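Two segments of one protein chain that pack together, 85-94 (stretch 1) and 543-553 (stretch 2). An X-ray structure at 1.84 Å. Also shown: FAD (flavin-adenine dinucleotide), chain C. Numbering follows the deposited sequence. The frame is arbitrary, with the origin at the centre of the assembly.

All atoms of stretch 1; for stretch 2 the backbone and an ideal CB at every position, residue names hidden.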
# COMPACT_ATOMS: atom_id res chain seq x y z
N ASP A 85 11.34 19.07 -10.64
CA ASP A 85 10.76 20.01 -9.65
C ASP A 85 9.73 19.28 -8.77
O ASP A 85 9.52 19.72 -7.64
CB ASP A 85 10.20 21.28 -10.28
CG ASP A 85 9.03 21.14 -11.21
OD1 ASP A 85 8.66 19.99 -11.55
OD2 ASP A 85 8.48 22.21 -11.64
N ARG A 86 9.10 18.22 -9.27
CA ARG A 86 8.19 17.41 -8.42
C ARG A 86 9.00 16.62 -7.39
O ARG A 86 8.51 16.45 -6.29
CB ARG A 86 7.39 16.43 -9.28
CG ARG A 86 6.39 17.08 -10.21
CD ARG A 86 5.71 16.07 -11.10
NE ARG A 86 4.89 15.18 -10.29
CZ ARG A 86 4.45 13.97 -10.70
NH1 ARG A 86 4.77 13.48 -11.88
NH2 ARG A 86 3.72 13.24 -9.86
N LEU A 87 10.14 16.07 -7.76
CA LEU A 87 11.04 15.38 -6.80
C LEU A 87 11.52 16.38 -5.74
O LEU A 87 11.50 16.02 -4.53
CB LEU A 87 12.24 14.77 -7.51
CG LEU A 87 11.94 13.78 -8.64
CD1 LEU A 87 13.24 13.26 -9.19
CD2 LEU A 87 11.09 12.65 -8.16
N LEU A 88 11.95 17.57 -6.16
CA LEU A 88 12.40 18.61 -5.19
C LEU A 88 11.26 18.94 -4.24
O LEU A 88 11.47 19.03 -3.03
CB LEU A 88 12.87 19.87 -5.93
CG LEU A 88 14.04 19.67 -6.89
CD1 LEU A 88 14.27 20.92 -7.73
CD2 LEU A 88 15.30 19.28 -6.14
N ALA A 89 10.06 19.12 -4.79
CA ALA A 89 8.87 19.51 -4.01
C ALA A 89 8.53 18.41 -2.99
O ALA A 89 8.17 18.73 -1.82
CB ALA A 89 7.74 19.80 -4.95
N TYR A 90 8.63 17.14 -3.39
CA TYR A 90 8.33 16.00 -2.48
C TYR A 90 9.30 16.06 -1.28
O TYR A 90 8.89 15.93 -0.12
CB TYR A 90 8.42 14.65 -3.18
CG TYR A 90 8.08 13.54 -2.23
CD1 TYR A 90 6.77 13.35 -1.81
CD2 TYR A 90 9.04 12.72 -1.68
CE1 TYR A 90 6.42 12.35 -0.90
CE2 TYR A 90 8.72 11.73 -0.75
CZ TYR A 90 7.40 11.55 -0.37
OH TYR A 90 7.02 10.58 0.51
N LEU A 91 10.58 16.23 -1.55
CA LEU A 91 11.62 16.21 -0.49
C LEU A 91 11.50 17.45 0.40
O LEU A 91 11.70 17.32 1.62
CB LEU A 91 12.99 16.09 -1.15
CG LEU A 91 13.21 14.81 -1.93
CD1 LEU A 91 14.55 14.84 -2.66
CD2 LEU A 91 13.12 13.56 -1.06
N GLU A 92 11.13 18.59 -0.18
CA GLU A 92 10.86 19.81 0.60
C GLU A 92 9.70 19.59 1.56
O GLU A 92 9.84 19.91 2.74
CB GLU A 92 10.54 20.99 -0.34
CG GLU A 92 10.22 22.27 0.42
CD GLU A 92 9.81 23.46 -0.41
OE1 GLU A 92 9.50 23.29 -1.58
OE2 GLU A 92 9.84 24.55 0.12
N SER A 93 8.57 19.06 1.08
CA SER A 93 7.28 19.12 1.80
C SER A 93 7.02 17.87 2.65
O SER A 93 6.32 18.02 3.64
CB SER A 93 6.15 19.37 0.85
OG SER A 93 6.31 20.62 0.21
N ALA A 94 7.57 16.72 2.32
CA ALA A 94 7.27 15.47 3.06
C ALA A 94 7.59 15.62 4.55
O ALA A 94 6.74 15.34 5.41
CB ALA A 94 7.96 14.32 2.41
N UNK A 543 1.74 6.28 0.14
CA UNK A 543 1.07 7.18 1.09
C UNK A 543 1.88 8.45 1.37
O UNK A 543 1.24 9.49 1.61
CB UNK A 543 0.81 6.44 2.40
N UNK A 544 3.20 8.38 1.44
CA UNK A 544 4.03 9.60 1.56
C UNK A 544 3.65 10.60 0.48
O UNK A 544 3.29 11.75 0.77
CB UNK A 544 5.52 9.26 1.46
N UNK A 545 3.70 10.18 -0.80
CA UNK A 545 3.29 11.06 -1.89
C UNK A 545 1.84 11.53 -1.80
O UNK A 545 1.60 12.70 -2.10
CB UNK A 545 3.50 10.34 -3.23
N UNK A 546 0.91 10.66 -1.41
CA UNK A 546 -0.53 11.03 -1.35
C UNK A 546 -0.67 12.19 -0.36
O UNK A 546 -1.26 13.24 -0.71
CB UNK A 546 -1.40 9.85 -0.93
N UNK A 547 -0.15 12.01 0.83
CA UNK A 547 -0.28 13.03 1.89
C UNK A 547 0.58 14.27 1.57
O UNK A 547 0.11 15.37 1.88
CB UNK A 547 0.13 12.44 3.24
N UNK A 548 1.76 14.12 0.99
CA UNK A 548 2.69 15.26 0.78
C UNK A 548 2.09 16.17 -0.31
O UNK A 548 2.03 17.37 -0.12
CB UNK A 548 4.08 14.78 0.38
N UNK A 549 1.58 15.61 -1.41
CA UNK A 549 0.96 16.42 -2.47
C UNK A 549 -0.41 16.94 -2.01
O UNK A 549 -0.81 18.01 -2.46
CB UNK A 549 0.81 15.60 -3.75
N UNK A 550 -1.09 16.25 -1.09
CA UNK A 550 -2.32 16.79 -0.47
C UNK A 550 -2.02 18.07 0.29
O UNK A 550 -2.73 19.06 0.10
CB UNK A 550 -2.95 15.76 0.47
N UNK A 551 -0.96 18.03 1.09
CA UNK A 551 -0.40 19.19 1.84
C UNK A 551 -0.06 20.33 0.86
O UNK A 551 -0.51 21.49 1.10
CB UNK A 551 0.85 18.78 2.62
N UNK A 552 0.73 20.04 -0.17
CA UNK A 552 1.12 21.06 -1.19
C UNK A 552 -0.12 21.61 -1.93
O UNK A 552 -0.11 22.81 -2.21
CB UNK A 552 2.10 20.45 -2.20
N UNK A 553 -1.13 20.79 -2.25
CA UNK A 553 -2.36 21.27 -2.91
C UNK A 553 -3.02 22.33 -2.03
O UNK A 553 -3.36 23.42 -2.57
CB UNK A 553 -3.33 20.12 -3.18
PA FAD C . -7.64 5.35 -1.25
O1A FAD C . -6.93 5.26 0.05
O2A FAD C . -8.15 4.02 -1.74
O5B FAD C . -8.83 6.38 -1.07
C5B FAD C . -9.67 6.69 -2.21
C4B FAD C . -11.07 6.90 -1.71
O4B FAD C . -11.85 7.53 -2.76
C3B FAD C . -11.84 5.63 -1.30
O3B FAD C . -12.42 5.77 -0.01
C2B FAD C . -12.89 5.48 -2.41
O2B FAD C . -14.03 4.74 -1.99
C1B FAD C . -13.12 6.93 -2.81
N9A FAD C . -13.70 7.12 -4.15
C8A FAD C . -13.51 6.37 -5.27
N7A FAD C . -14.28 6.77 -6.28
C5A FAD C . -14.96 7.87 -5.79
C6A FAD C . -15.92 8.74 -6.36
N6A FAD C . -16.42 8.61 -7.59
N1A FAD C . -16.39 9.74 -5.58
C2A FAD C . -15.92 9.85 -4.33
N3A FAD C . -15.09 9.04 -3.66
C4A FAD C . -14.62 8.08 -4.47
N1 FAD C . 1.19 2.19 0.72
C2 FAD C . 2.11 2.84 1.47
O2 FAD C . 2.71 3.84 1.02
N3 FAD C . 2.39 2.47 2.72
C4 FAD C . 1.98 1.26 3.24
O4 FAD C . 2.18 1.04 4.43
C4X FAD C . 1.04 0.51 2.48
N5 FAD C . 0.59 -0.64 2.96
C5X FAD C . -0.38 -1.29 2.24
C6 FAD C . -0.94 -2.48 2.77
C7 FAD C . -2.02 -3.11 2.15
C7M FAD C . -2.63 -4.36 2.75
C8 FAD C . -2.58 -2.52 1.01
C8M FAD C . -3.78 -3.17 0.33
C9 FAD C . -1.99 -1.42 0.43
C9A FAD C . -0.92 -0.75 1.05
N10 FAD C . -0.31 0.39 0.50
C10 FAD C . 0.67 1.08 1.21
C1' FAD C . -0.86 1.04 -0.69
C2' FAD C . -1.80 2.18 -0.27
O2' FAD C . -2.81 1.76 0.64
C3' FAD C . -2.47 2.88 -1.47
O3' FAD C . -1.56 3.02 -2.57
C4' FAD C . -3.06 4.21 -1.06
O4' FAD C . -3.92 3.99 0.05
C5' FAD C . -3.81 4.93 -2.17
O5' FAD C . -4.38 6.10 -1.57
P FAD C . -5.45 6.97 -2.36
O1P FAD C . -5.79 8.03 -1.40
O2P FAD C . -5.04 7.25 -3.74
O3P FAD C . -6.74 5.96 -2.45

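The two helices cross almost at right angles, 87° between their N-to-C directions, with axes 9.2 Å apart at closest approach.

Position 543 points its CA-to-CB bond away, with nothing of stretch 1 within 5.5 Å of the ideal CB; many residues would suit. It is Leu543, whose backbone N donates to FAD O2 at 2.8 Å.

Position 544 is the most restrictive. Its ideal CB points toward stretch 1 and would lie 2.2 Å from Tyr90 OH, a clash, so glycine is strongly indicated. Gly544 lets Tyr90 OH come to 3.3 Å from its CA.

At 545 the bond runs sideways, with the ideal CB 4.2 Å from Tyr90 CE1. A small or medium apolar residue would fit, and phi of -60° near the start of the stretch admits proline. Pro545 places CG 3.8 Å from Tyr90 CE1, helping to form the hole for the tyrosine.

Positions 546 and 547 meet nothing, the first pointing away and the second sideways; the choice is open. They are Ala546 and Met547.

Position 548 points straight at stretch 1: its ideal CB is 3.6 Å from Tyr90 CE1 and 4.2 Å from Ala94 CA. Only a compact side chain, such as alanine, serine, threonine or valine, looks comfortable. Thr548, chi1 m, turns OG1 back to donate to Gly544 O at 2.8 Å, while CG2 packs 3.6 Å from Ser93 CB.

At 549 the bond is sideways and the ideal CB touches nothing, but a long apolar chain could reach Ala89 and Tyr90. Leucine, methionine or an aromatic would serve. Phe549 brings CE2 to 3.9 Å from Tyr90 CD1, and Arg86 O lies at its ring edge, 3.6 Å from CZ.

Position 550 is out of reach. An ideal CB there would be crowded by the carbonyl oxygen of 546 (3.2 Å); it is Gly550.

Position 551 points toward stretch 1 from a distance, suiting a large side chain. Phe551 places CD2 4.3 Å from Ser93 CB.

At 552 the ideal CB lies 4.9 Å from Ser93 OG, with the Glu92 carboxylate farther out; lysine, arginine or glutamine could exploit these acceptors. Arg552 donates from NH1 to Ser93 OG (2.8 Å) and to Glu92 OE1 (3.1 Å), the latter a salt bridge, while Ala89 CB covers one guanidinium face.

Position 553, out of reach, is unconstrained here: Ala553.

Stretch 2 (543-553) LGPAMTFGFRA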
# COMPACT_ATOMS: atom_id res chain seq x y z
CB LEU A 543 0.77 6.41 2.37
CG LEU A 543 -0.30 5.32 2.25
CD1 LEU A 543 -0.32 4.51 3.55
CD2 LEU A 543 -1.69 5.91 2.03
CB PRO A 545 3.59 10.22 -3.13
CG PRO A 545 4.81 9.40 -2.69
CD PRO A 545 4.41 8.99 -1.29
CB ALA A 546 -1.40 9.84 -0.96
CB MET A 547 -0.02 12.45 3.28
CG MET A 547 -1.30 11.66 3.81
SD MET A 547 -1.43 11.48 5.54
CE MET A 547 0.14 10.73 5.96
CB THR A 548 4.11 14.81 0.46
OG1 THR A 548 4.63 14.05 1.56
CG2 THR A 548 4.98 16.02 0.13
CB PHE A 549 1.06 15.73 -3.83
CG PHE A 549 2.46 15.79 -4.39
CD1 PHE A 549 3.00 16.98 -4.84
CD2 PHE A 549 3.29 14.68 -4.34
CE1 PHE A 549 4.30 17.04 -5.31
CE2 PHE A 549 4.60 14.75 -4.77
CZ PHE A 549 5.11 15.93 -5.25
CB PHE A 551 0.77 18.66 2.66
CG PHE A 551 1.45 19.65 3.58
CD1 PHE A 551 0.90 19.95 4.82
CD2 PHE A 551 2.67 20.21 3.24
CE1 PHE A 551 1.56 20.80 5.70
CE2 PHE A 551 3.34 21.04 4.12
CZ PHE A 551 2.77 21.38 5.33
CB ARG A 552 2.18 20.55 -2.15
CG ARG A 552 3.54 20.27 -1.50
CD ARG A 552 4.63 20.05 -2.54
NE ARG A 552 4.85 21.24 -3.36
CZ ARG A 552 5.79 22.19 -3.15
NH1 ARG A 552 6.65 22.09 -2.15
NH2 ARG A 552 5.86 23.22 -3.99
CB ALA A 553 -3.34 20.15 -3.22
O HOH W 1 8.04 25.09 -2.98
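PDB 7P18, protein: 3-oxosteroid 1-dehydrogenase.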